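PDB 5Z87: EmGH1 from Erythrobacter marinus, which probably hydrolyses beta-glucosidic bonds, as a beta-glucosidase of glycoside hydrolase family 3, and carries bound magnesium. Local coordinates for residues A148-R154 against M412-V418; T196-D200 against L625-I629; K406-R410 against E605-A610. All coordinates share one frame; numbering follows the deposited sequence.

Interaction 1 of 3, residues A148-R154 against M412-V418; sequences AMACAFR and MAEESIV
Ala152 and Ser416 bring the two backbones together, their CA atoms 4.0 Å apart, and small side chains make this closeness possible. Ser416 leans its CB on Ala148 O, while its OG lies beside the Ala152 methyl. Because OG stands anti to the carbonyl carbon (chi1 -61°), it can turn back along its own helix and bond Met412 O at 2.9 Å, meeting that oxygen from the face opposite Glu415 N. A CA-H...O contact from Ala152 CA to Glu415 O (3.2 Å) adds to the tight centre, and Cys151 CB rests against Val418 CG2 at 3.7 Å. Met149 and Met412 cross at about a right angle, touching CG to CG, with Met157, Val161 and Phe162 of helix 155-171 packed around them.

The other flank is looser and partly exposed. There Arg154 NH1 forms a salt bridge of 3.0 Å with Glu415 OE1, which meets the guanidinium edge near its plane, while the carboxylate plane is turned 83° against it. Each charge has a second mate: Arg154 NE pairs with Asp156, Glu415 OE1 with Lys730. The turn after helix 146-150 of the N-terminal TIM-barrel-type domain, packed through Ala152 against Ser416, is joined here to helix 403-416, which leads into strand 418-422.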
loop_
_atom_site.group_PDB
_atom_site.type_symbol
_atom_site.label_atom_id
_atom_site.label_comp_id
_atom_site.label_asym_id
_atom_site.label_seq_id
_atom_site.Cartn_x
_atom_site.Cartn_y
_atom_site.Cartn_z
ATOM N N ALA A 148 -21.708 -3.708 -9.579
ATOM C CA ALA A 148 -22.737 -4.735 -9.733
ATOM C C ALA A 148 -22.774 -5.256 -11.161
ATOM O O ALA A 148 -22.735 -6.471 -11.401
ATOM C CB ALA A 148 -24.106 -4.178 -9.335
ATOM N N MET A 149 -22.824 -4.347 -12.130
ATOM C CA MET A 149 -22.914 -4.776 -13.522
ATOM C C MET A 149 -21.673 -5.538 -13.951
ATOM O O MET A 149 -21.748 -6.398 -14.842
ATOM C CB MET A 149 -23.141 -3.572 -14.429
ATOM C CG MET A 149 -24.516 -2.917 -14.267
ATOM S SD MET A 149 -24.868 -1.846 -15.677
ATOM C CE MET A 149 -23.991 -0.361 -15.232
ATOM N N ALA A 150 -20.520 -5.234 -13.340
ATOM C CA ALA A 150 -19.309 -5.993 -13.651
ATOM C C ALA A 150 -19.448 -7.459 -13.258
ATOM O O ALA A 150 -18.760 -8.318 -13.829
ATOM C CB ALA A 150 -18.093 -5.376 -12.946
ATOM N N CYS A 151 -20.306 -7.764 -12.269
ATOM C CA CYS A 151 -20.474 -9.152 -11.850
ATOM C C CYS A 151 -21.177 -9.974 -12.901
ATOM O O CYS A 151 -21.104 -11.204 -12.855
ATOM C CB CYS A 151 -21.276 -9.272 -10.555
ATOM S SG CYS A 151 -20.677 -8.371 -9.153
ATOM N N ALA A 152 -21.857 -9.320 -13.841
ATOM C CA ALA A 152 -22.662 -10.039 -14.819
ATOM C C ALA A 152 -21.806 -10.726 -15.871
ATOM O O ALA A 152 -22.238 -11.730 -16.454
ATOM C CB ALA A 152 -23.648 -9.081 -15.486
ATOM N N PHE A 153 -20.605 -10.208 -16.134
ATOM C CA PHE A 153 -19.764 -10.711 -17.232
ATOM C C PHE A 153 -20.567 -10.814 -18.532
ATOM O O PHE A 153 -20.470 -11.791 -19.280
ATOM C CB PHE A 153 -19.102 -12.044 -16.856
ATOM C CG PHE A 153 -17.979 -11.879 -15.859
ATOM C CD1 PHE A 153 -18.261 -11.629 -14.518
ATOM C CD2 PHE A 153 -16.649 -11.914 -16.270
ATOM C CE1 PHE A 153 -17.236 -11.438 -13.579
ATOM C CE2 PHE A 153 -15.607 -11.727 -15.350
ATOM C CZ PHE A 153 -15.904 -11.484 -13.995
ATOM N N ARG A 154 -21.369 -9.778 -18.800
ATOM C CA ARG A 154 -22.200 -9.680 -20.004
ATOM C C ARG A 154 -21.926 -8.338 -20.672
ATOM O O ARG A 154 -22.738 -7.408 -20.579
ATOM C CB ARG A 154 -23.689 -9.813 -19.670
ATOM C CG ARG A 154 -24.146 -11.206 -19.261
ATOM C CD ARG A 154 -24.034 -12.169 -20.421
ATOM N NE ARG A 154 -24.879 -11.763 -21.542
ATOM C CZ ARG A 154 -26.183 -12.010 -21.630
ATOM N NH1 ARG A 154 -26.813 -12.674 -20.665
ATOM N NH2 ARG A 154 -26.857 -11.596 -22.692
ATOM N N MET A 412 -30.574 -6.886 -16.258
ATOM C CA MET A 412 -29.172 -6.722 -15.892
ATOM C C MET A 412 -28.936 -7.192 -14.459
ATOM O O MET A 412 -27.994 -7.946 -14.188
ATOM C CB MET A 412 -28.741 -5.269 -16.074
ATOM C CG MET A 412 -27.233 -5.050 -15.941
ATOM S SD MET A 412 -26.226 -6.064 -17.063
ATOM C CE MET A 412 -25.609 -4.868 -18.212
ATOM N N ALA A 413 -29.816 -6.787 -13.533
ATOM C CA ALA A 413 -29.716 -7.256 -12.155
ATOM C C ALA A 413 -29.777 -8.782 -12.072
ATOM O O ALA A 413 -28.977 -9.402 -11.354
ATOM C CB ALA A 413 -30.816 -6.619 -11.309
ATOM N N GLU A 414 -30.697 -9.407 -12.820
ATOM C CA GLU A 414 -30.798 -10.870 -12.843
ATOM C C GLU A 414 -29.497 -11.536 -13.295
ATOM O O GLU A 414 -29.215 -12.679 -12.903
ATOM C CB GLU A 414 -31.967 -11.315 -13.750
ATOM C CG GLU A 414 -33.355 -10.854 -13.234
ATOM C CD GLU A 414 -34.541 -11.257 -14.130
ATOM O OE1 GLU A 414 -34.340 -11.573 -15.324
ATOM O OE2 GLU A 414 -35.688 -11.255 -13.620
ATOM N N GLU A 415 -28.697 -10.855 -14.123
ATOM C CA GLU A 415 -27.434 -11.420 -14.585
ATOM C C GLU A 415 -26.272 -11.121 -13.645
ATOM O O GLU A 415 -25.216 -11.744 -13.777
ATOM C CB GLU A 415 -27.073 -10.891 -15.984
ATOM C CG GLU A 415 -28.037 -11.253 -17.098
ATOM C CD GLU A 415 -27.816 -12.656 -17.638
ATOM O OE1 GLU A 415 -26.654 -13.114 -17.670
ATOM O OE2 GLU A 415 -28.808 -13.305 -18.025
ATOM N N SER A 416 -26.445 -10.195 -12.708
ATOM C CA SER A 416 -25.353 -9.656 -11.910
ATOM C C SER A 416 -25.296 -10.197 -10.496
ATOM O O SER A 416 -24.197 -10.326 -9.944
ATOM C CB SER A 416 -25.468 -8.136 -11.822
ATOM O OG SER A 416 -25.379 -7.574 -13.114
ATOM N N ILE A 417 -26.444 -10.482 -9.880
ATOM C CA ILE A 417 -26.433 -10.900 -8.483
ATOM C C ILE A 417 -25.614 -12.179 -8.332
ATOM O O ILE A 417 -25.731 -13.118 -9.131
ATOM C CB ILE A 417 -27.869 -11.048 -7.961
ATOM C CG1 ILE A 417 -28.576 -9.692 -8.035
ATOM C CG2 ILE A 417 -27.861 -11.518 -6.527
ATOM C CD1 ILE A 417 -30.070 -9.766 -7.885
ATOM N N VAL A 418 -24.737 -12.195 -7.328
ATOM C CA VAL A 418 -23.768 -13.267 -7.120
ATOM C C VAL A 418 -24.252 -14.159 -5.986
ATOM O O VAL A 418 -24.585 -13.668 -4.899
ATOM C CB VAL A 418 -22.374 -12.702 -6.786
ATOM C CG1 VAL A 418 -21.376 -13.857 -6.510
ATOM C CG2 VAL A 418 -21.879 -11.757 -7.877
#

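Interaction 2 of 3, residues T196-D200 against L625-I629; sequences TWGED and LPVTI
Pro626 O is gripped by two donors: Glu199 N, 3.2 Å away with an N-H...O angle of 163°, and a water at 2.8 Å. The same water also donates to Trp197 O and accepts from Asp200 N, so it links these two atoms of the one loop to Pro626 O of the other. Gly198 lies against Pro626 O through its CA, with Val627 CG1 packed on the same carbon at 3.7 Å. A side chain here would run into Pro626 O, and the backbone angles alone already call for glycine.

Beyond this backbone bond, Glu199 reaches along the 625-629 segment. Its CG sits between the backbone N and the carbonyl carbon (chi1 73°), and the extended chain beyond carries the carboxylate over Val627 to Thr628. There the two oxygens divide the work. OE1 takes Thr628 N at 2.7 Å, a nearly straight bond that arrives from above the carboxylate plane; OE2 takes Thr628 OG1 at 2.9 Å on its syn side. Tyr640 N also donates to OE2, so the buried carboxylate is held from several directions and its rotation is fixed.

What joins these two irregular loops is a buried carboxylate that accepts from both the backbone N-H and the hydroxyl of one threonine, Thr628, at the interface of the N-terminal and C-terminal domains of the family 3 fold.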
loop_
_atom_site.group_PDB
_atom_site.type_symbol
_atom_site.label_atom_id
_atom_site.label_comp_id
_atom_site.label_asym_id
_atom_site.label_seq_id
_atom_site.Cartn_x
_atom_site.Cartn_y
_atom_site.Cartn_z
ATOM N N THR A 196 -16.232 1.494 -10.109
ATOM C CA THR A 196 -15.308 0.814 -10.999
ATOM C C THR A 196 -15.864 -0.538 -11.406
ATOM O O THR A 196 -16.841 -1.031 -10.845
ATOM C CB THR A 196 -13.941 0.607 -10.336
ATOM O OG1 THR A 196 -14.039 -0.448 -9.358
ATOM C CG2 THR A 196 -13.463 1.878 -9.708
ATOM N N TRP A 197 -15.186 -1.156 -12.369
ATOM C CA TRP A 197 -15.521 -2.488 -12.841
ATOM C C TRP A 197 -14.602 -3.556 -12.257
ATOM O O TRP A 197 -14.462 -4.641 -12.824
ATOM C CB TRP A 197 -15.523 -2.498 -14.374
ATOM C CG TRP A 197 -16.650 -1.599 -14.871
ATOM C CD1 TRP A 197 -16.676 -0.236 -14.839
ATOM C CD2 TRP A 197 -17.938 -2.010 -15.368
ATOM N NE1 TRP A 197 -17.879 0.230 -15.310
ATOM C CE2 TRP A 197 -18.667 -0.836 -15.653
ATOM C CE3 TRP A 197 -18.531 -3.255 -15.631
ATOM C CZ2 TRP A 197 -19.967 -0.870 -16.182
ATOM C CZ3 TRP A 197 -19.812 -3.284 -16.165
ATOM C CH2 TRP A 197 -20.516 -2.099 -16.431
ATOM N N GLY A 198 -13.991 -3.281 -11.122
ATOM C CA GLY A 198 -13.284 -4.312 -10.403
ATOM C C GLY A 198 -11.785 -4.122 -10.434
ATOM O O GLY A 198 -11.265 -3.044 -10.732
ATOM N N GLU A 199 -11.081 -5.211 -10.122
ATOM C CA GLU A 199 -9.631 -5.206 -10.028
ATOM C C GLU A 199 -8.932 -5.697 -11.295
ATOM O O GLU A 199 -7.717 -5.517 -11.421
ATOM C CB GLU A 199 -9.188 -6.081 -8.835
ATOM C CG GLU A 199 -9.326 -7.600 -9.056
ATOM C CD GLU A 199 -9.077 -8.430 -7.780
ATOM O OE1 GLU A 199 -9.397 -7.938 -6.675
ATOM O OE2 GLU A 199 -8.573 -9.575 -7.892
ATOM N N ASP A 200 -9.634 -6.321 -12.201
ATOM C CA ASP A 200 -8.905 -7.000 -13.272
ATOM C C ASP A 200 -8.752 -6.101 -14.496
ATOM O O ASP A 200 -9.750 -5.556 -14.982
ATOM C CB ASP A 200 -9.613 -8.270 -13.688
ATOM C CG ASP A 200 -8.900 -8.967 -14.817
ATOM O OD1 ASP A 200 -7.710 -9.297 -14.640
ATOM O OD2 ASP A 200 -9.517 -9.173 -15.877
ATOM N N LEU A 625 -17.777 -12.684 -9.017
ATOM C CA LEU A 625 -17.099 -11.558 -8.368
ATOM C C LEU A 625 -16.075 -10.934 -9.316
ATOM O O LEU A 625 -15.278 -11.661 -9.933
ATOM C CB LEU A 625 -16.424 -12.014 -7.081
ATOM C CG LEU A 625 -17.408 -12.175 -5.923
ATOM C CD1 LEU A 625 -16.708 -12.778 -4.717
ATOM C CD2 LEU A 625 -18.063 -10.834 -5.571
ATOM N N PRO A 626 -16.090 -9.613 -9.503
ATOM C CA PRO A 626 -15.054 -8.955 -10.319
ATOM C C PRO A 626 -13.892 -8.411 -9.495
ATOM O O PRO A 626 -13.028 -7.723 -10.060
ATOM C CB PRO A 626 -15.840 -7.810 -10.962
ATOM C CG PRO A 626 -16.796 -7.384 -9.835
ATOM C CD PRO A 626 -17.157 -8.669 -9.105
ATOM N N VAL A 627 -13.888 -8.683 -8.192
ATOM C CA VAL A 627 -12.795 -8.365 -7.288
ATOM C C VAL A 627 -12.508 -9.609 -6.461
ATOM O O VAL A 627 -13.319 -10.535 -6.386
ATOM C CB VAL A 627 -13.135 -7.189 -6.350
ATOM C CG1 VAL A 627 -13.180 -5.882 -7.101
ATOM C CG2 VAL A 627 -14.474 -7.473 -5.638
ATOM N N THR A 628 -11.351 -9.606 -5.806
ATOM C CA THR A 628 -11.062 -10.570 -4.757
ATOM C C THR A 628 -11.617 -10.020 -3.452
ATOM O O THR A 628 -11.516 -8.820 -3.191
ATOM C CB THR A 628 -9.554 -10.818 -4.636
ATOM O OG1 THR A 628 -9.092 -11.486 -5.807
ATOM C CG2 THR A 628 -9.226 -11.690 -3.414
ATOM N N ILE A 629 -12.221 -10.881 -2.639
ATOM C CA ILE A 629 -12.677 -10.464 -1.314
ATOM C C ILE A 629 -11.691 -11.008 -0.284
ATOM O O ILE A 629 -11.642 -12.220 -0.044
ATOM C CB ILE A 629 -14.105 -10.938 -1.016
ATOM C CG1 ILE A 629 -15.094 -10.406 -2.073
ATOM C CG2 ILE A 629 -14.489 -10.493 0.388
ATOM C CD1 ILE A 629 -15.178 -8.877 -2.111
HETATM O O HOH W 1 -12.515 -6.709 -12.671
#

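Interaction 3 of 3, residues K406-R410 against E605-A610; sequences KLLAR and EQGGHA
Residues 406-410 of helix 403-416 meet the start of helix 607-615 where Arg410 and Gln606 bring their CA atoms to 4.8 Å, with Gln606 at the N-cap position. A water joins the two backbones here, donating to Ala409 O and accepting from Gln606 N at 2.9 Å.

Gln606 leans on helix 403-416 with its aliphatic CB and CG. Its CB touches Arg410 CB at 3.5 Å, and its CG, turned to the backbone N side (chi1 -65°), lies 3.2 Å from Lys406 O. The bend at chi2 then swings the amide back alongside its own segment, where NE2 makes a weak bond to Glu605 OE2. Lys406 crosses Glu605 at about a right angle and touches that same oxygen with its aliphatic CG at 3.5 Å, while its ammonium group lies farther off. Besides the weak bond, Glu605 accepts from Gln142 N at OE1 and forms a salt bridge with Arg401 through OE2.

The bent chain of Arg410 brings its guanidinium over His609, one face lying on CB, which sits 3.3 Å from CZ, and the imidazole plane is inclined 37° to it. NH1 is held by the Glu414 carboxylate and by Ser613 OG, which steadies the flat group on the histidine's methylene. With an alanine here, His609 CB would probably lose its flat cover and the Glu414 carboxylate would be left without its mate.

The side of helix 403-416, which leads into strand 418-422 of the mixed sheet of the C-terminal domain, packs in this way on the N-terminal start of helix 607-615, which follows strand 596-601 of the same sheet.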
loop_
_atom_site.group_PDB
_atom_site.type_symbol
_atom_site.label_atom_id
_atom_site.label_comp_id
_atom_site.label_asym_id
_atom_site.label_seq_id
_atom_site.Cartn_x
_atom_site.Cartn_y
_atom_site.Cartn_z
ATOM N N LYS A 406 -36.753 -0.053 -18.262
ATOM C CA LYS A 406 -36.945 -0.679 -16.955
ATOM C C LYS A 406 -36.719 -2.186 -17.034
ATOM O O LYS A 406 -36.114 -2.779 -16.132
ATOM C CB LYS A 406 -38.339 -0.370 -16.416
ATOM C CG LYS A 406 -38.532 1.074 -16.003
ATOM C CD LYS A 406 -39.807 1.275 -15.169
ATOM C CE LYS A 406 -41.064 1.101 -16.020
ATOM N NZ LYS A 406 -42.272 1.673 -15.353
ATOM N N LEU A 407 -37.159 -2.817 -18.127
ATOM C CA LEU A 407 -36.967 -4.256 -18.247
ATOM C C LEU A 407 -35.490 -4.599 -18.416
ATOM O O LEU A 407 -34.998 -5.572 -17.822
ATOM C CB LEU A 407 -37.798 -4.805 -19.401
ATOM C CG LEU A 407 -37.452 -6.245 -19.794
ATOM C CD1 LEU A 407 -37.732 -7.230 -18.648
ATOM C CD2 LEU A 407 -38.188 -6.642 -21.063
ATOM N N LEU A 408 -34.761 -3.801 -19.201
ATOM C CA LEU A 408 -33.319 -3.988 -19.288
ATOM C C LEU A 408 -32.672 -3.878 -17.909
ATOM O O LEU A 408 -31.841 -4.713 -17.537
ATOM C CB LEU A 408 -32.714 -2.977 -20.261
ATOM C CG LEU A 408 -31.193 -3.041 -20.438
ATOM C CD1 LEU A 408 -30.759 -4.431 -20.884
ATOM C CD2 LEU A 408 -30.725 -1.994 -21.441
ATOM N N ALA A 409 -33.084 -2.888 -17.112
ATOM C CA ALA A 409 -32.538 -2.751 -15.767
ATOM C C ALA A 409 -32.845 -3.973 -14.902
ATOM O O ALA A 409 -32.017 -4.387 -14.077
ATOM C CB ALA A 409 -33.083 -1.486 -15.115
ATOM N N ARG A 410 -34.034 -4.553 -15.064
ATOM C CA ARG A 410 -34.358 -5.792 -14.364
ATOM C C ARG A 410 -33.480 -6.944 -14.843
ATOM O O ARG A 410 -32.881 -7.666 -14.030
ATOM C CB ARG A 410 -35.838 -6.115 -14.562
ATOM C CG ARG A 410 -36.217 -7.545 -14.284
ATOM C CD ARG A 410 -36.835 -7.648 -12.921
ATOM N NE ARG A 410 -38.252 -7.997 -12.970
ATOM C CZ ARG A 410 -38.739 -9.148 -12.511
ATOM N NH1 ARG A 410 -37.911 -10.048 -11.975
ATOM N NH2 ARG A 410 -40.045 -9.394 -12.576
ATOM N N GLU A 605 -32.783 -0.134 -10.121
ATOM C CA GLU A 605 -34.121 0.261 -9.701
ATOM C C GLU A 605 -35.125 -0.885 -9.782
ATOM O O GLU A 605 -36.154 -0.839 -9.104
ATOM C CB GLU A 605 -34.596 1.465 -10.518
ATOM C CG GLU A 605 -34.723 1.208 -11.999
ATOM C CD GLU A 605 -35.618 2.232 -12.675
ATOM O OE1 GLU A 605 -35.210 3.414 -12.786
ATOM O OE2 GLU A 605 -36.742 1.855 -13.074
ATOM N N GLN A 606 -34.840 -1.912 -10.570
ATOM C CA GLN A 606 -35.636 -3.129 -10.595
ATOM C C GLN A 606 -35.040 -4.230 -9.714
ATOM O O GLN A 606 -35.433 -5.394 -9.837
ATOM C CB GLN A 606 -35.789 -3.621 -12.038
ATOM C CG GLN A 606 -36.579 -2.661 -12.929
ATOM C CD GLN A 606 -37.945 -2.282 -12.345
ATOM O OE1 GLN A 606 -38.757 -3.151 -12.032
ATOM N NE2 GLN A 606 -38.197 -0.976 -12.196
ATOM N N GLY A 607 -34.118 -3.883 -8.813
ATOM C CA GLY A 607 -33.354 -4.909 -8.115
ATOM C C GLY A 607 -34.203 -5.790 -7.216
ATOM O O GLY A 607 -33.974 -7.000 -7.125
ATOM N N GLY A 608 -35.190 -5.200 -6.541
ATOM C CA GLY A 608 -36.036 -5.973 -5.646
ATOM C C GLY A 608 -36.712 -7.142 -6.335
ATOM O O GLY A 608 -36.850 -8.220 -5.751
ATOM N N HIS A 609 -37.129 -6.951 -7.591
ATOM C CA HIS A 609 -37.744 -8.049 -8.336
ATOM C C HIS A 609 -36.715 -9.108 -8.708
ATOM O O HIS A 609 -37.002 -10.313 -8.647
ATOM C CB HIS A 609 -38.438 -7.522 -9.602
ATOM C CG HIS A 609 -39.582 -6.589 -9.330
ATOM N ND1 HIS A 609 -40.641 -6.926 -8.512
ATOM C CD2 HIS A 609 -39.843 -5.341 -9.785
ATOM C CE1 HIS A 609 -41.494 -5.918 -8.462
ATOM N NE2 HIS A 609 -41.034 -4.944 -9.227
ATOM N N ALA A 610 -35.518 -8.685 -9.120
ATOM C CA ALA A 610 -34.513 -9.661 -9.523
ATOM C C ALA A 610 -34.054 -10.499 -8.331
ATOM O O ALA A 610 -33.875 -11.712 -8.456
ATOM C CB ALA A 610 -33.337 -8.958 -10.200
HETATM O O HOH W 2 -32.407 -3.053 -11.753
#

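How the interactions relate
From the N terminus, helix 146-150 and its following turn come first, and interaction 1 closes the long loop to the end of helix 403-416. The 196-200 loop lies within that span, yet its partner 625-629 lies beyond it, so interactions 1 and 2 cross. Interaction 3 starts earlier on helix 403-416 and ends at 605-610; it also crosses interaction 1 but falls wholly within the span of interaction 2. Interaction 1 touches both others: Trp197 packs on Met149 and Ala150, and Ala610 on Ala413 and Glu414. Interactions 2 and 3 stay about 11 Å apart at their nearest atoms. Interactions 1 and 2 tie barrel-domain loops to the later part of the chain, while interaction 3 packs helix 403-416 on helix 607-615.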